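Local coordinates for protein aldehyde dehydrogenase (Listeria monocytogenes, PDB 3K9D) that probably oxidises aldehyde or oxo groups using NAD or NADP as electron acceptor, at residues Lys41-Ala46 with Glu160-Ala165; Gln68-Lys73 with Thr119-Thr124. All coordinates share one frame; numbering follows the deposited sequence.

Interaction 1 (Lys41-Ala46 with Glu160-Ala165); sequences KAIADA and EAAEKA
Ala42 and Ala161 face each other where two helices pack closely through single methyl groups: Ala42 CB lies 3.5 Å from Ala161 O, and in return Ala161 CB lies 3.5 Å from Ala42 O. This is an alanine-lined helix-helix junction toward the periphery of the chain, probably in the cofactor-binding domain, as in other aldehyde dehydrogenases. It joins helix 33-49 to helix 148-164, the connection in the beta-alpha-beta crossover between parallel strands 138-143 and 172-174. The segment axes approach to 8.0 Å and run roughly antiparallel at 147°, a close spacing that the single-carbon side chains permit. Methyl-to-methyl contacts flank the pair one turn away: Ala42 CB meets Ala165 CB at 3.5 Å, and Ala46 CB meets Ala161 CB at 3.6 Å, giving the patch an approximate local twofold character. No hydrogen bond crosses it.

Beside the patch, Ile43 holds CG1 anti to the carbonyl carbon (chi1 -67°), which lays it 3.8 Å from Ala162 CB. Its buried side chain also touches Thr129, Leu130 and Ile133 of helix 121-134, tying a third helix to the pair. Ile39, one turn before Ile43, packs on Ala162 and Ala165. Away from the interface, a salt bridge runs along helix 33-49: Lys41 NZ donates to Asp45 OD2 at 3.3 Å, on the syn lone pair of that oxygen.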
loop_
_atom_site.group_PDB
_atom_site.type_symbol
_atom_site.label_atom_id
_atom_site.label_comp_id
_atom_site.label_asym_id
_atom_site.label_seq_id
_atom_site.Cartn_x
_atom_site.Cartn_y
_atom_site.Cartn_z
ATOM N N LYS A 41 -3.800 0.313 26.097
ATOM C CA LYS A 41 -3.028 0.274 27.348
ATOM C C LYS A 41 -3.246 -1.032 28.119
ATOM O O LYS A 41 -2.296 -1.589 28.684
ATOM C CB LYS A 41 -3.355 1.519 28.195
ATOM C CG LYS A 41 -3.108 1.436 29.724
ATOM C CD LYS A 41 -1.697 1.803 30.124
ATOM C CE LYS A 41 -1.688 2.584 31.432
ATOM N NZ LYS A 41 -2.116 1.767 32.613
ATOM N N ALA A 42 -4.483 -1.528 28.118
ATOM C CA ALA A 42 -4.815 -2.802 28.769
ATOM C C ALA A 42 -4.150 -3.997 28.083
ATOM O O ALA A 42 -3.761 -4.962 28.749
ATOM C CB ALA A 42 -6.297 -2.998 28.807
ATOM N N ILE A 43 -4.032 -3.928 26.755
ATOM C CA ILE A 43 -3.357 -4.959 25.961
ATOM C C ILE A 43 -1.860 -4.953 26.267
ATOM O O ILE A 43 -1.242 -6.017 26.487
ATOM C CB ILE A 43 -3.625 -4.764 24.420
ATOM C CG1 ILE A 43 -5.097 -5.015 24.112
ATOM C CG2 ILE A 43 -2.746 -5.682 23.577
ATOM C CD1 ILE A 43 -5.600 -4.452 22.744
ATOM N N ALA A 44 -1.296 -3.748 26.305
ATOM C CA ALA A 44 0.116 -3.556 26.589
ATOM C C ALA A 44 0.466 -4.055 27.987
ATOM O O ALA A 44 1.478 -4.737 28.168
ATOM C CB ALA A 44 0.495 -2.095 26.436
ATOM N N ASP A 45 -0.367 -3.742 28.952
ATOM C CA ASP A 45 -0.164 -4.187 30.307
ATOM C C ASP A 45 -0.240 -5.682 30.421
ATOM O O ASP A 45 0.635 -6.269 30.988
ATOM C CB ASP A 45 -1.103 -3.512 31.271
ATOM C CG ASP A 45 -0.759 -2.103 31.508
ATOM O OD1 ASP A 45 0.314 -1.678 31.168
ATOM O OD2 ASP A 45 -1.596 -1.403 32.035
ATOM N N ALA A 46 -1.264 -6.292 29.862
ATOM C CA ALA A 46 -1.407 -7.755 29.866
ATOM C C ALA A 46 -0.261 -8.487 29.162
ATOM O O ALA A 46 0.199 -9.520 29.650
ATOM C CB ALA A 46 -2.732 -8.169 29.278
ATOM N N GLU A 160 -8.763 -10.902 26.820
ATOM C CA GLU A 160 -9.486 -10.744 28.063
ATOM C C GLU A 160 -9.248 -9.383 28.720
ATOM O O GLU A 160 -10.187 -8.799 29.250
ATOM C CB GLU A 160 -9.162 -11.887 29.026
ATOM C CG GLU A 160 -9.819 -13.211 28.650
ATOM C CD GLU A 160 -9.303 -14.394 29.470
ATOM O OE1 GLU A 160 -9.548 -15.547 29.048
ATOM O OE2 GLU A 160 -8.657 -14.176 30.527
ATOM N N ALA A 161 -8.018 -8.875 28.661
ATOM C CA ALA A 161 -7.695 -7.569 29.263
ATOM C C ALA A 161 -8.288 -6.446 28.424
ATOM O O ALA A 161 -8.787 -5.462 28.965
ATOM C CB ALA A 161 -6.221 -7.388 29.385
ATOM N N ALA A 162 -8.231 -6.605 27.101
ATOM C CA ALA A 162 -8.903 -5.697 26.169
ATOM C C ALA A 162 -10.405 -5.634 26.460
ATOM O O ALA A 162 -10.950 -4.554 26.625
ATOM C CB ALA A 162 -8.660 -6.130 24.740
ATOM N N GLU A 163 -11.050 -6.797 26.546
ATOM C CA GLU A 163 -12.489 -6.878 26.806
ATOM C C GLU A 163 -12.905 -6.295 28.150
ATOM O O GLU A 163 -13.967 -5.670 28.251
ATOM C CB GLU A 163 -12.997 -8.310 26.647
ATOM C CG GLU A 163 -13.039 -8.764 25.185
ATOM C CD GLU A 163 -13.020 -10.272 25.023
ATOM O OE1 GLU A 163 -13.443 -10.978 25.953
ATOM O OE2 GLU A 163 -12.590 -10.756 23.955
ATOM N N LYS A 164 -12.056 -6.480 29.161
ATOM C CA LYS A 164 -12.237 -5.889 30.490
ATOM C C LYS A 164 -12.121 -4.355 30.440
ATOM O O LYS A 164 -12.777 -3.639 31.210
ATOM C CB LYS A 164 -11.223 -6.506 31.481
ATOM C CG LYS A 164 -11.390 -6.087 32.926
ATOM C CD LYS A 164 -10.615 -6.977 33.881
ATOM C CE LYS A 164 -10.960 -6.627 35.329
ATOM N NZ LYS A 164 -10.446 -7.625 36.314
ATOM N N ALA A 165 -11.289 -3.867 29.526
ATOM C CA ALA A 165 -11.118 -2.439 29.265
ATOM C C ALA A 165 -12.210 -1.818 28.363
ATOM O O ALA A 165 -12.198 -0.606 28.122
ATOM C CB ALA A 165 -9.751 -2.200 28.647
#

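Interaction 2 (Gln68-Lys73 with Thr119-Thr124); sequences QDKVIK and TNPTST
Lys73 and Ser123 bring the two backbones closest, with CA atoms 5.7 Å apart, where helix 67-85 passes the first turn of helix 121-134. At this crossing Ser123 CB rests 3.4 Å from Lys73 O, a contact of methylene with carbonyl rather than of two long side chains.

The polar work is done by Lys73. Its chain turns at the third torsion (chi3 74°); the side chain crosses that of Asn120 at about a right angle, and NZ reaches OD1. NZ donates to Asn120 OD1 at 2.6 Å, with a C=O...N angle of 136° and the donor tilted 19° from the carbonyl plane. A second, weak bond of 3.4 Å runs from Lys73 NZ to Thr119 O, so one ammonium group holds both the side chain and the preceding peptide of the turn. Lys70 comes from one turn earlier, its NZ 3.4 Å from Thr119 O, but its main partner is Asp246. Both ammonium groups share Asp246 OD2 in salt bridges, and its negative charge probably offsets part of theirs. Lys73 NZ also has a weak bond to Thr249 OG1.

Asn120 occupies the N-cap position, yet its side chain makes no capping bond; OD1 is directed to Lys73 instead. Its backbone O is gripped from opposite faces by Thr124 OG1 at 2.6 Å and Thr124 N at 3.0 Å, so it receives both donors of one residue in the first turn of the helix.

An asparagine in the turn between a core strand and the following helix is a hallmark of the aldehyde dehydrogenase active site, where its side-chain NH2 serves as an oxyanion-hole donor in relatives. The placement of Asn120 is consistent with that site, and the Lys73 bond to OD1 would orient the amide.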
loop_
_atom_site.group_PDB
_atom_site.type_symbol
_atom_site.label_atom_id
_atom_site.label_comp_id
_atom_site.label_asym_id
_atom_site.label_seq_id
_atom_site.Cartn_x
_atom_site.Cartn_y
_atom_site.Cartn_z
ATOM N N GLN A 68 15.420 -16.054 27.995
ATOM C CA GLN A 68 15.754 -14.658 28.353
ATOM C C GLN A 68 15.496 -13.653 27.221
ATOM O O GLN A 68 14.862 -12.620 27.436
ATOM C CB GLN A 68 17.221 -14.560 28.812
ATOM C CG GLN A 68 17.607 -13.190 29.430
ATOM C CD GLN A 68 19.051 -13.117 29.933
ATOM O OE1 GLN A 68 19.734 -14.137 30.085
ATOM N NE2 GLN A 68 19.518 -11.900 30.201
ATOM N N ASP A 69 15.993 -13.971 26.026
ATOM C CA ASP A 69 15.853 -13.102 24.856
ATOM C C ASP A 69 14.411 -12.900 24.378
ATOM O O ASP A 69 14.045 -11.792 23.977
ATOM C CB ASP A 69 16.753 -13.594 23.716
ATOM C CG ASP A 69 18.262 -13.402 24.018
ATOM O OD1 ASP A 69 18.625 -12.704 24.990
ATOM O OD2 ASP A 69 19.082 -13.937 23.264
ATOM N N LYS A 70 13.608 -13.962 24.423
ATOM C CA LYS A 70 12.172 -13.888 24.102
ATOM C C LYS A 70 11.366 -13.051 25.110
ATOM O O LYS A 70 10.325 -12.493 24.753
ATOM C CB LYS A 70 11.570 -15.292 24.000
ATOM C CG LYS A 70 11.599 -15.908 22.618
ATOM C CD LYS A 70 11.706 -17.426 22.698
ATOM C CE LYS A 70 11.082 -18.103 21.478
ATOM N NZ LYS A 70 11.566 -17.495 20.176
ATOM N N VAL A 71 11.838 -12.975 26.361
ATOM C CA VAL A 71 11.225 -12.089 27.375
ATOM C C VAL A 71 11.423 -10.627 26.964
ATOM O O VAL A 71 10.478 -9.843 26.987
ATOM C CB VAL A 71 11.749 -12.342 28.826
ATOM C CG1 VAL A 71 11.217 -11.297 29.816
ATOM C CG2 VAL A 71 11.386 -13.720 29.317
ATOM N N ILE A 72 12.643 -10.277 26.568
ATOM C CA ILE A 72 12.968 -8.947 26.022
ATOM C C ILE A 72 12.100 -8.587 24.788
ATOM O O ILE A 72 11.631 -7.449 24.657
ATOM C CB ILE A 72 14.496 -8.844 25.700
ATOM C CG1 ILE A 72 15.327 -8.932 26.992
ATOM C CG2 ILE A 72 14.847 -7.548 24.967
ATOM C CD1 ILE A 72 16.755 -9.391 26.756
ATOM N N LYS A 73 11.853 -9.572 23.926
ATOM C CA LYS A 73 11.031 -9.365 22.715
ATOM C C LYS A 73 9.590 -9.111 23.097
ATOM O O LYS A 73 8.892 -8.326 22.451
ATOM C CB LYS A 73 11.106 -10.579 21.805
ATOM C CG LYS A 73 12.447 -10.761 21.135
ATOM C CD LYS A 73 12.619 -12.184 20.651
ATOM C CE LYS A 73 11.784 -12.448 19.432
ATOM N NZ LYS A 73 12.041 -13.792 18.857
ATOM N N THR A 119 8.975 -18.019 14.562
ATOM C CA THR A 119 10.256 -17.455 14.999
ATOM C C THR A 119 10.071 -16.358 16.055
ATOM O O THR A 119 10.771 -16.347 17.069
ATOM C CB THR A 119 11.091 -16.943 13.795
ATOM O OG1 THR A 119 10.327 -15.989 13.045
ATOM C CG2 THR A 119 11.486 -18.110 12.877
ATOM N N ASN A 120 9.108 -15.458 15.830
ATOM C CA ASN A 120 8.801 -14.384 16.789
ATOM C C ASN A 120 7.327 -14.383 17.255
ATOM O O ASN A 120 6.680 -13.338 17.206
ATOM C CB ASN A 120 9.165 -12.997 16.196
ATOM C CG ASN A 120 10.615 -12.906 15.687
ATOM O OD1 ASN A 120 11.548 -13.360 16.338
ATOM N ND2 ASN A 120 10.799 -12.257 14.534
ATOM N N PRO A 121 6.810 -15.523 17.775
ATOM C CA PRO A 121 5.344 -15.725 17.778
ATOM C C PRO A 121 4.499 -14.911 18.753
ATOM O O PRO A 121 3.483 -14.356 18.345
ATOM C CB PRO A 121 5.187 -17.216 18.076
ATOM C CG PRO A 121 6.443 -17.608 18.802
ATOM C CD PRO A 121 7.524 -16.645 18.419
ATOM N N THR A 122 4.911 -14.828 20.015
ATOM C CA THR A 122 4.138 -14.128 21.036
ATOM C C THR A 122 4.335 -12.622 20.934
ATOM O O THR A 122 3.376 -11.861 21.067
ATOM C CB THR A 122 4.480 -14.627 22.469
ATOM O OG1 THR A 122 5.875 -14.413 22.734
ATOM C CG2 THR A 122 4.153 -16.106 22.595
ATOM N N SER A 123 5.573 -12.208 20.683
ATOM C CA SER A 123 5.928 -10.798 20.503
ATOM C C SER A 123 5.232 -10.170 19.278
ATOM O O SER A 123 4.810 -9.009 19.308
ATOM C CB SER A 123 7.452 -10.616 20.413
ATOM O OG SER A 123 8.035 -11.450 19.418
ATOM N N THR A 124 5.092 -10.945 18.213
ATOM C CA THR A 124 4.421 -10.447 17.002
ATOM C C THR A 124 2.909 -10.251 17.232
ATOM O O THR A 124 2.342 -9.233 16.806
ATOM C CB THR A 124 4.707 -11.338 15.750
ATOM O OG1 THR A 124 6.125 -11.472 15.559
ATOM C CG2 THR A 124 4.119 -10.726 14.493
#

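Interaction 2 is nested in sequence inside the loop closed by interaction 1; their centres are 19 Å apart and their nearest atoms about 9 Å, so they do not touch. Helices bridge the gap. Helix 121-134 starts in interaction 2 and, further along, packs Leu130 on Ala44; helix 67-85 likewise brings Tyr82 to Lys41 and Ala44. Helix 148-164 meets Pro121 and Thr122 with Ile151, Ala150 and Thr154 before reaching Ala161. Measured from contact centre to chain centre, interaction 1 lies at about 24 Å and is apolar across its interface, whereas interaction 2 lies at about 11 Å, is buried and polar, and is the one associated with the probable active site.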